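Local structure of putative HTH-type transcriptional regulator PF0864 (Pyrococcus furiosus, 2IA0) at residues 78-84 with 147-153; 68-74 with 165-171; 21-25 with 37-41. The protein probably binds specific DNA sequences as a dimeric transcriptional regulator of the AsnC family, pairing a winged helix-turn-helix domain with an alpha+beta barrel domain. All coordinates share one frame. Residue numbers count along the deposited sequence, not the author numbering.

Contact 1. Residues 78-84 with 147-153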
loop_
_atom_site.group_PDB
_atom_site.type_symbol
_atom_site.label_atom_id
_atom_site.label_comp_id
_atom_site.label_asym_id
_atom_site.label_seq_id
_atom_site.Cartn_x
_atom_site.Cartn_y
_atom_site.Cartn_z
ATOM N N ALA A 78 -8.361 -9.792 0.794
ATOM C CA ALA A 78 -8.346 -10.424 2.116
ATOM C C ALA A 78 -6.964 -10.279 2.727
ATOM O O ALA A 78 -5.936 -10.318 2.026
ATOM C CB ALA A 78 -8.739 -11.884 2.035
ATOM N N LEU A 79 -6.940 -10.043 4.028
ATOM C CA LEU A 79 -5.702 -10.081 4.770
ATOM C C LEU A 79 -5.587 -11.469 5.435
ATOM O O LEU A 79 -6.551 -12.001 5.960
ATOM C CB LEU A 79 -5.698 -8.956 5.796
ATOM C CG LEU A 79 -4.691 -9.017 6.935
ATOM C CD1 LEU A 79 -3.309 -8.570 6.406
ATOM C CD2 LEU A 79 -5.186 -8.120 8.055
ATOM N N ILE A 80 -4.402 -12.059 5.374
ATOM C CA ILE A 80 -4.166 -13.415 5.891
ATOM C C ILE A 80 -3.086 -13.370 6.951
ATOM O O ILE A 80 -2.047 -12.780 6.736
ATOM C CB ILE A 80 -3.720 -14.347 4.751
ATOM C CG1 ILE A 80 -4.729 -14.250 3.596
ATOM C CG2 ILE A 80 -3.557 -15.805 5.258
ATOM C CD1 ILE A 80 -4.475 -15.187 2.499
ATOM N N VAL A 81 -3.344 -13.965 8.108
ATOM C CA VAL A 81 -2.320 -14.052 9.151
ATOM C C VAL A 81 -2.019 -15.500 9.516
ATOM O O VAL A 81 -2.874 -16.224 10.012
ATOM C CB VAL A 81 -2.664 -13.223 10.403
ATOM C CG1 VAL A 81 -1.443 -13.181 11.373
ATOM C CG2 VAL A 81 -3.085 -11.802 9.994
ATOM N N LEU A 82 -0.784 -15.904 9.229
ATOM C CA LEU A 82 -0.287 -17.248 9.468
ATOM C C LEU A 82 0.643 -17.234 10.672
ATOM O O LEU A 82 1.493 -16.364 10.782
ATOM C CB LEU A 82 0.524 -17.720 8.248
ATOM C CG LEU A 82 -0.145 -17.715 6.879
ATOM C CD1 LEU A 82 0.791 -18.336 5.873
ATOM C CD2 LEU A 82 -1.455 -18.471 6.926
ATOM N N GLU A 83 0.510 -18.212 11.553
ATOM C CA GLU A 83 1.450 -18.364 12.657
ATOM C C GLU A 83 2.084 -19.748 12.567
ATOM O O GLU A 83 1.381 -20.757 12.546
ATOM C CB GLU A 83 0.735 -18.186 14.004
ATOM C CG GLU A 83 1.627 -18.364 15.235
ATOM C CD GLU A 83 0.838 -18.347 16.539
ATOM O OE1 GLU A 83 -0.397 -18.553 16.512
ATOM O OE2 GLU A 83 1.449 -18.140 17.609
ATOM N N VAL A 84 3.406 -19.786 12.511
ATOM C CA VAL A 84 4.143 -21.047 12.435
ATOM C C VAL A 84 4.251 -21.686 13.814
ATOM O O VAL A 84 4.456 -20.990 14.810
ATOM C CB VAL A 84 5.510 -20.856 11.736
ATOM C CG1 VAL A 84 6.314 -22.114 11.789
ATOM C CG2 VAL A 84 5.277 -20.480 10.259
ATOM N N LEU A 147 1.532 -25.106 10.550
ATOM C CA LEU A 147 0.919 -23.847 10.935
ATOM C C LEU A 147 0.067 -24.037 12.180
ATOM O O LEU A 147 -0.786 -24.908 12.227
ATOM C CB LEU A 147 0.105 -23.243 9.785
ATOM C CG LEU A 147 0.846 -22.738 8.544
ATOM C CD1 LEU A 147 -0.097 -21.975 7.655
ATOM C CD2 LEU A 147 2.042 -21.879 8.874
ATOM N N LYS A 148 0.329 -23.234 13.200
ATOM C CA LYS A 148 -0.478 -23.262 14.412
ATOM C C LYS A 148 -1.827 -22.592 14.152
ATOM O O LYS A 148 -2.859 -23.134 14.516
ATOM C CB LYS A 148 0.271 -22.584 15.551
ATOM C CG LYS A 148 -0.321 -22.781 16.925
ATOM C CD LYS A 148 0.768 -22.747 18.006
ATOM C CE LYS A 148 1.737 -21.564 17.811
ATOM N NZ LYS A 148 3.012 -21.767 18.588
ATOM N N HIS A 149 -1.816 -21.444 13.475
ATOM C CA HIS A 149 -3.026 -20.677 13.267
ATOM C C HIS A 149 -3.093 -20.037 11.886
ATOM O O HIS A 149 -2.083 -19.653 11.331
ATOM C CB HIS A 149 -3.181 -19.612 14.367
ATOM C CG HIS A 149 -3.600 -20.172 15.691
ATOM N ND1 HIS A 149 -3.022 -19.789 16.885
ATOM C CD2 HIS A 149 -4.545 -21.094 16.011
ATOM C CE1 HIS A 149 -3.602 -20.440 17.880
ATOM N NE2 HIS A 149 -4.523 -21.244 17.376
ATOM N N ILE A 150 -4.305 -19.953 11.342
ATOM C CA ILE A 150 -4.592 -19.220 10.127
ATOM C C ILE A 150 -5.789 -18.311 10.404
ATOM O O ILE A 150 -6.827 -18.774 10.882
ATOM C CB ILE A 150 -4.981 -20.139 8.940
ATOM C CG1 ILE A 150 -3.890 -21.162 8.618
ATOM C CG2 ILE A 150 -5.392 -19.286 7.687
ATOM C CD1 ILE A 150 -4.444 -22.394 7.877
ATOM N N GLN A 151 -5.640 -17.022 10.111
ATOM C CA GLN A 151 -6.765 -16.094 10.168
ATOM C C GLN A 151 -6.963 -15.403 8.832
ATOM O O GLN A 151 -5.985 -15.019 8.171
ATOM C CB GLN A 151 -6.582 -15.059 11.266
ATOM C CG GLN A 151 -6.308 -15.649 12.629
ATOM C CD GLN A 151 -6.222 -14.591 13.671
ATOM O OE1 GLN A 151 -7.232 -14.073 14.111
ATOM N NE2 GLN A 151 -5.010 -14.244 14.067
ATOM N N ILE A 152 -8.229 -15.297 8.424
ATOM C CA ILE A 152 -8.577 -14.604 7.184
ATOM C C ILE A 152 -9.552 -13.467 7.455
ATOM O O ILE A 152 -10.647 -13.690 7.999
ATOM C CB ILE A 152 -9.076 -15.563 6.054
ATOM C CG1 ILE A 152 -7.948 -16.520 5.653
ATOM C CG2 ILE A 152 -9.498 -14.768 4.811
ATOM C CD1 ILE A 152 -8.449 -17.861 5.279
ATOM N N PHE A 153 -9.109 -12.251 7.102
ATOM C CA PHE A 153 -9.889 -11.039 7.272
ATOM C C PHE A 153 -10.165 -10.452 5.911
ATOM O O PHE A 153 -9.303 -9.802 5.338
ATOM C CB PHE A 153 -9.145 -10.024 8.142
ATOM C CG PHE A 153 -8.704 -10.578 9.453
ATOM C CD1 PHE A 153 -9.632 -10.784 10.487
ATOM C CD2 PHE A 153 -7.373 -10.922 9.659
ATOM C CE1 PHE A 153 -9.231 -11.326 11.710
ATOM C CE2 PHE A 153 -6.962 -11.465 10.873
ATOM C CZ PHE A 153 -7.902 -11.674 11.903
HETATM O O HOH W 1 -2.938 -16.252 12.947
#

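Contact 2. Residues 68-74 with 165-171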
loop_
_atom_site.group_PDB
_atom_site.type_symbol
_atom_site.label_atom_id
_atom_site.label_comp_id
_atom_site.label_asym_id
_atom_site.label_seq_id
_atom_site.Cartn_x
_atom_site.Cartn_y
_atom_site.Cartn_z
ATOM N N LEU A 68 -3.611 2.226 -10.605
ATOM C CA LEU A 68 -4.463 1.594 -11.624
ATOM C C LEU A 68 -5.962 1.762 -11.327
ATOM O O LEU A 68 -6.361 1.892 -10.175
ATOM C CB LEU A 68 -4.102 0.116 -11.772
ATOM C CG LEU A 68 -2.741 -0.182 -12.402
ATOM C CD1 LEU A 68 -2.586 -1.641 -12.661
ATOM C CD2 LEU A 68 -2.575 0.596 -13.689
ATOM N N GLY A 69 -6.782 1.779 -12.373
ATOM C CA GLY A 69 -8.228 2.017 -12.223
ATOM C C GLY A 69 -8.988 0.729 -11.986
ATOM O O GLY A 69 -8.416 -0.352 -12.071
ATOM N N GLU A 70 -10.287 0.822 -11.715
ATOM C CA GLU A 70 -11.013 -0.367 -11.247
ATOM C C GLU A 70 -11.068 -1.570 -12.197
ATOM O O GLU A 70 -11.289 -2.686 -11.735
ATOM C CB GLU A 70 -12.367 -0.022 -10.593
ATOM C CG GLU A 70 -13.597 0.149 -11.488
ATOM C CD GLU A 70 -14.901 -0.084 -10.687
ATOM O OE1 GLU A 70 -14.824 -0.140 -9.433
ATOM O OE2 GLU A 70 -15.996 -0.228 -11.296
ATOM N N GLN A 71 -10.802 -1.357 -13.488
ATOM C CA GLN A 71 -10.653 -2.451 -14.472
ATOM C C GLN A 71 -9.496 -3.390 -14.157
ATOM O O GLN A 71 -9.508 -4.557 -14.579
ATOM C CB GLN A 71 -10.402 -1.911 -15.886
ATOM C CG GLN A 71 -11.502 -1.052 -16.458
ATOM C CD GLN A 71 -11.339 0.425 -16.123
ATOM O OE1 GLN A 71 -10.632 0.798 -15.166
ATOM N NE2 GLN A 71 -11.995 1.281 -16.915
ATOM N N LEU A 72 -8.470 -2.889 -13.470
ATOM C CA LEU A 72 -7.309 -3.732 -13.197
ATOM C C LEU A 72 -7.107 -3.984 -11.714
ATOM O O LEU A 72 -6.229 -4.765 -11.340
ATOM C CB LEU A 72 -6.033 -3.153 -13.814
ATOM C CG LEU A 72 -5.747 -3.322 -15.306
ATOM C CD1 LEU A 72 -6.345 -2.181 -16.021
ATOM C CD2 LEU A 72 -4.253 -3.333 -15.573
ATOM N N LYS A 73 -7.900 -3.327 -10.873
ATOM C CA LYS A 73 -7.915 -3.636 -9.438
ATOM C C LYS A 73 -8.594 -4.979 -9.130
ATOM O O LYS A 73 -9.610 -5.317 -9.753
ATOM C CB LYS A 73 -8.660 -2.552 -8.671
ATOM C CG LYS A 73 -7.873 -1.286 -8.483
ATOM C CD LYS A 73 -8.435 -0.496 -7.310
ATOM C CE LYS A 73 -9.838 0.045 -7.545
ATOM N NZ LYS A 73 -10.279 0.738 -6.282
ATOM N N PRO A 74 -8.061 -5.744 -8.151
ATOM C CA PRO A 74 -8.832 -6.903 -7.633
ATOM C C PRO A 74 -10.121 -6.452 -6.921
ATOM O O PRO A 74 -10.111 -5.463 -6.167
ATOM C CB PRO A 74 -7.860 -7.549 -6.638
ATOM C CG PRO A 74 -6.970 -6.433 -6.181
ATOM C CD PRO A 74 -6.766 -5.604 -7.458
ATOM N N THR A 165 -4.869 -0.500 -3.334
ATOM C CA THR A 165 -5.084 -1.634 -4.237
ATOM C C THR A 165 -4.868 -1.302 -5.734
ATOM O O THR A 165 -4.447 -2.166 -6.506
ATOM C CB THR A 165 -6.419 -2.387 -3.935
ATOM O OG1 THR A 165 -6.701 -3.348 -4.973
ATOM C CG2 THR A 165 -7.566 -1.401 -3.778
ATOM N N GLY A 166 -5.110 -0.051 -6.119
ATOM C CA GLY A 166 -4.642 0.467 -7.398
ATOM C C GLY A 166 -3.125 0.614 -7.475
ATOM O O GLY A 166 -2.525 0.441 -8.527
ATOM N N PHE A 167 -2.494 0.960 -6.369
ATOM C CA PHE A 167 -1.040 0.983 -6.325
ATOM C C PHE A 167 -0.372 -0.424 -6.445
ATOM O O PHE A 167 0.580 -0.602 -7.209
ATOM C CB PHE A 167 -0.559 1.741 -5.072
ATOM C CG PHE A 167 0.926 1.698 -4.884
ATOM C CD1 PHE A 167 1.776 2.365 -5.777
ATOM C CD2 PHE A 167 1.486 0.954 -3.835
ATOM C CE1 PHE A 167 3.173 2.298 -5.623
ATOM C CE2 PHE A 167 2.859 0.883 -3.668
ATOM C CZ PHE A 167 3.712 1.559 -4.569
ATOM N N LEU A 168 -0.873 -1.407 -5.688
ATOM C CA LEU A 168 -0.278 -2.741 -5.611
ATOM C C LEU A 168 -0.741 -3.676 -6.734
ATOM O O LEU A 168 -0.109 -4.723 -6.972
ATOM C CB LEU A 168 -0.593 -3.392 -4.242
ATOM C CG LEU A 168 -0.027 -2.747 -2.978
ATOM C CD1 LEU A 168 -0.553 -3.415 -1.703
ATOM C CD2 LEU A 168 1.491 -2.734 -2.991
ATOM N N ALA A 169 -1.843 -3.322 -7.392
ATOM C CA ALA A 169 -2.412 -4.127 -8.482
ATOM C C ALA A 169 -1.336 -4.462 -9.488
ATOM O O ALA A 169 -0.607 -3.581 -9.958
ATOM C CB ALA A 169 -3.559 -3.375 -9.180
ATOM N N GLU A 170 -1.212 -5.737 -9.806
ATOM C CA GLU A 170 -0.224 -6.136 -10.783
ATOM C C GLU A 170 -0.864 -6.262 -12.155
ATOM O O GLU A 170 -2.044 -6.583 -12.274
ATOM C CB GLU A 170 0.490 -7.415 -10.348
ATOM C CG GLU A 170 1.989 -7.397 -10.648
ATOM N N VAL A 171 -0.072 -5.967 -13.181
ATOM C CA VAL A 171 -0.498 -6.034 -14.571
ATOM C C VAL A 171 0.527 -6.831 -15.404
ATOM O O VAL A 171 0.409 -8.049 -15.570
ATOM C CB VAL A 171 -0.703 -4.608 -15.198
ATOM C CG1 VAL A 171 0.343 -3.633 -14.713
ATOM C CG2 VAL A 171 -0.662 -4.684 -16.717
#

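Contact 3. Residues 21-25 with 37-41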
loop_
_atom_site.group_PDB
_atom_site.type_symbol
_atom_site.label_atom_id
_atom_site.label_comp_id
_atom_site.label_asym_id
_atom_site.label_seq_id
_atom_site.Cartn_x
_atom_site.Cartn_y
_atom_site.Cartn_z
ATOM N N ASN A 21 5.256 21.135 1.292
ATOM C CA ASN A 21 4.220 21.596 0.397
ATOM C C ASN A 21 4.358 21.056 -1.018
ATOM O O ASN A 21 3.358 20.653 -1.589
ATOM C CB ASN A 21 4.137 23.115 0.390
ATOM C CG ASN A 21 3.282 23.655 1.511
ATOM O OD1 ASN A 21 2.331 23.013 1.931
ATOM N ND2 ASN A 21 3.616 24.851 2.000
ATOM N N ILE A 22 5.579 21.049 -1.571
ATOM C CA ILE A 22 5.900 20.396 -2.855
ATOM C C ILE A 22 5.547 18.907 -2.858
ATOM O O ILE A 22 4.923 18.417 -3.788
ATOM C CB ILE A 22 7.430 20.513 -3.210
ATOM C CG1 ILE A 22 7.815 21.931 -3.653
ATOM C CG2 ILE A 22 7.847 19.504 -4.299
ATOM C CD1 ILE A 22 9.337 22.175 -3.730
ATOM N N LEU A 23 5.994 18.181 -1.837
ATOM C CA LEU A 23 5.688 16.757 -1.729
ATOM C C LEU A 23 4.191 16.439 -1.687
ATOM O O LEU A 23 3.758 15.484 -2.311
ATOM C CB LEU A 23 6.377 16.150 -0.517
ATOM C CG LEU A 23 7.900 16.200 -0.542
ATOM C CD1 LEU A 23 8.427 15.826 0.806
ATOM C CD2 LEU A 23 8.479 15.318 -1.635
ATOM N N ARG A 24 3.419 17.253 -0.961
ATOM C CA ARG A 24 1.959 17.083 -0.827
ATOM C C ARG A 24 1.279 17.147 -2.173
ATOM O O ARG A 24 0.494 16.271 -2.497
ATOM C CB ARG A 24 1.363 18.140 0.087
ATOM C CG ARG A 24 1.671 17.931 1.545
ATOM C CD ARG A 24 1.232 19.148 2.365
ATOM N NE ARG A 24 1.011 18.758 3.748
ATOM C CZ ARG A 24 1.640 19.274 4.801
ATOM N NH1 ARG A 24 1.346 18.818 6.017
ATOM N NH2 ARG A 24 2.539 20.241 4.661
ATOM N N LEU A 25 1.606 18.190 -2.941
ATOM C CA LEU A 25 1.100 18.386 -4.293
ATOM C C LEU A 25 1.498 17.285 -5.245
ATOM O O LEU A 25 0.683 16.862 -6.050
ATOM C CB LEU A 25 1.536 19.751 -4.852
ATOM C CG LEU A 25 0.961 20.940 -4.069
ATOM C CD1 LEU A 25 1.494 22.244 -4.606
ATOM C CD2 LEU A 25 -0.585 20.921 -4.027
ATOM N N LEU A 37 3.696 24.273 -10.257
ATOM C CA LEU A 37 4.003 24.238 -8.815
ATOM C C LEU A 37 4.437 25.600 -8.295
ATOM O O LEU A 37 4.152 25.965 -7.153
ATOM C CB LEU A 37 5.084 23.208 -8.517
ATOM C CG LEU A 37 4.676 21.748 -8.507
ATOM C CD1 LEU A 37 5.917 20.916 -8.701
ATOM C CD2 LEU A 37 3.934 21.369 -7.223
ATOM N N SER A 38 5.121 26.350 -9.141
ATOM C CA SER A 38 5.599 27.686 -8.781
ATOM C C SER A 38 4.430 28.684 -8.680
ATOM O O SER A 38 4.393 29.527 -7.798
ATOM C CB SER A 38 6.645 28.152 -9.804
ATOM O OG SER A 38 6.634 29.563 -9.910
ATOM N N GLU A 39 3.484 28.568 -9.601
ATOM C CA GLU A 39 2.242 29.333 -9.576
ATOM C C GLU A 39 1.396 28.979 -8.349
ATOM O O GLU A 39 0.966 29.863 -7.627
ATOM C CB GLU A 39 1.518 29.115 -10.914
ATOM C CG GLU A 39 0.022 29.172 -10.940
ATOM C CD GLU A 39 -0.527 28.680 -12.282
ATOM O OE1 GLU A 39 -0.411 27.469 -12.602
ATOM O OE2 GLU A 39 -1.081 29.507 -13.025
ATOM N N GLN A 40 1.219 27.685 -8.072
ATOM C CA GLN A 40 0.428 27.238 -6.909
ATOM C C GLN A 40 1.060 27.543 -5.549
ATOM O O GLN A 40 0.356 27.750 -4.562
ATOM C CB GLN A 40 0.058 25.755 -7.029
ATOM C CG GLN A 40 -0.918 25.473 -8.187
ATOM C CD GLN A 40 -1.313 24.014 -8.276
ATOM O OE1 GLN A 40 -1.289 23.312 -7.282
ATOM N NE2 GLN A 40 -1.670 23.549 -9.473
ATOM N N LEU A 41 2.384 27.596 -5.511
ATOM C CA LEU A 41 3.125 27.763 -4.265
ATOM C C LEU A 41 3.630 29.185 -4.085
ATOM O O LEU A 41 3.906 29.593 -2.963
ATOM C CB LEU A 41 4.273 26.719 -4.141
ATOM C CG LEU A 41 3.852 25.247 -3.885
ATOM C CD1 LEU A 41 5.014 24.298 -3.986
ATOM C CD2 LEU A 41 3.149 25.051 -2.538
#

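Contact 1. Residues 78-84 with 147-153
An antiparallel pairing of strand 78-84 with segment 147-153 lies in the sheet of the C-terminal alpha+beta barrel domain and illustrates how one strand pair serves two environments. The short axes come within 4.7 Å, their N-to-C directions 166° apart. Hydrogen-bonded pairs Leu79-Phe153 and Val81-Gln151 alternate with non-hydrogen-bonded Ile80-Ile152 and Leu82-Ile150; Leu79 N to Phe153 O is 2.7 Å and Phe153 N to Leu79 O is 2.8 Å. At the Glu83 end, Lys148 and His149 both face Glu83, a classic beta bulge that shifts the register by one: Glu83 O accepts from Lys148 N at 2.8 Å and, weakly, from His149 N at 3.4 Å, while His149 ND1 donates to Glu83 OE1 at 2.9 Å. A water joins Val81 O to Gln151 NE2. Leu79, Val81, Gln151 and Phe153 share the face that meets the second subunit, where Gln151 hydrogen-bonds its counterpart. On the other face, Leu82 and Ile150 pack on Ile141, and Ile152 meets Ile137 of helix 132-140; strand 120-127 flanks 78-84 along its other edge.

Contact 2. Residues 68-74 with 165-171
Thr165, on the short C-terminal helix, points its CA-CB bond toward 68-74 and meets two residues there: Thr165 CG2 lies 3.7 Å from Lys73 CD, and Thr165 OG1 packs 3.3 Å from Pro74 CG, a carbon that gives the buried hydroxyl no hydrogen bond. Gly166 brings the backbones closest, with its CA 4.4 Å from Leu68 CA. Gly166 O accepts the contact's one hydrogen bond, from Leu68 N at 2.9 Å and nearly straight, and Lys73 CD rests 3.6 Å from Gly166 N. A CB at this position would clash with Leu68 O, so the close approach depends on the absence of a side chain. The principle is that a chain's end can pack against the link between two domains: 68-74 starts on the last residue of strand 61-68 and leads into strand 76-84, running from the winged helix-turn-helix part to the alpha+beta barrel. The CA-CB bond of Phe167 points away from 68-74, and the Phe167 ring stacks with that of Phe167 of the second subunit. At Ala169 the chain leaves helical geometry; Ala169 CB sits 3.7 Å from Leu72 O and 4.0 Å from Leu68 CD1, and Ala169 O accepts a hydrogen bond from Lys27 of the second subunit. Past Glu170, Val171 ends the chain with its CB 3.8 Å from Leu72 CD2 and its CG1 4.1 Å from Leu68 CD1.

Contact 3. Residues 21-25 with 37-41
Within 21-25, Asn21 is the first residue to meet 37-41, and it contributes carbon rather than polarity: Asn21 CB lies 3.6 Å from Leu41 CD2. The CA-CB bond of Ile22 points sideways to 37-41, yet Ile22 CG1 reaches Leu41 CD1 at 3.7 Å. Leu41 thus touches Asn21, Ile22 and, further on, Leu25. Leu23 and Arg24 follow on the side turned from the partner and pack instead on Val171 of the second subunit. A full turn after Asn21 comes Leu25, the hub of the contact. Leu25 CD1 lies 3.7 Å from Leu37 CD2, 3.9 Å from Leu41 CD2 and 4.0 Å from Gln40 OE1, so a single methyl group rests among side chains from consecutive turns of the second helix. No hydrogen bond crosses between the segments, and the 267 Å² they bury comes largely from leucine and isoleucine.

This is a general lesson of helical packing: a spacing of three or four residues, here Asn21, Ile22 and Leu25 against Leu37, Gln40 and Leu41, places the contacting side chains on one side of each helix. The short axes cross at 118° and come no closer than 11.2 Å, a wide separation bridged by side chains. The second segment belongs to the predicted helix-turn-helix motif, and helix 17-26 packs against it, as in other winged helix-turn-helix domains. Leu32, in the loop between these helices, lies against Leu25 and Gln40. Helix 45-57 completes the three-helix cluster: Leu37 packs on its Ile48 and Ile52, and Ile22 meets its Arg51.

Overall arrangement
Together the three contacts show chemistry following position in the fold. Contact 1, within the barrel sheet, relies on repeated backbone hydrogen bonds; strand 78-84 is largely buried, 147-153 is more exposed, and the bulge end is polar. Contact 3, in the winged helix-turn-helix domain, has none across its segments and depends on side-chain packing; contact 2, closer to the centre of the chain, combines a single backbone bond with apolar contacts. All are partly buried, and their elements differ: two strands, a loop with a helical tail, two helices. Contacts 1 and 3 lie on opposite sides of the chain's centre, their centres 43 Å apart, whereas the segments of contacts 1 and 2 adjoin in sequence. Each contact also touches the second subunit.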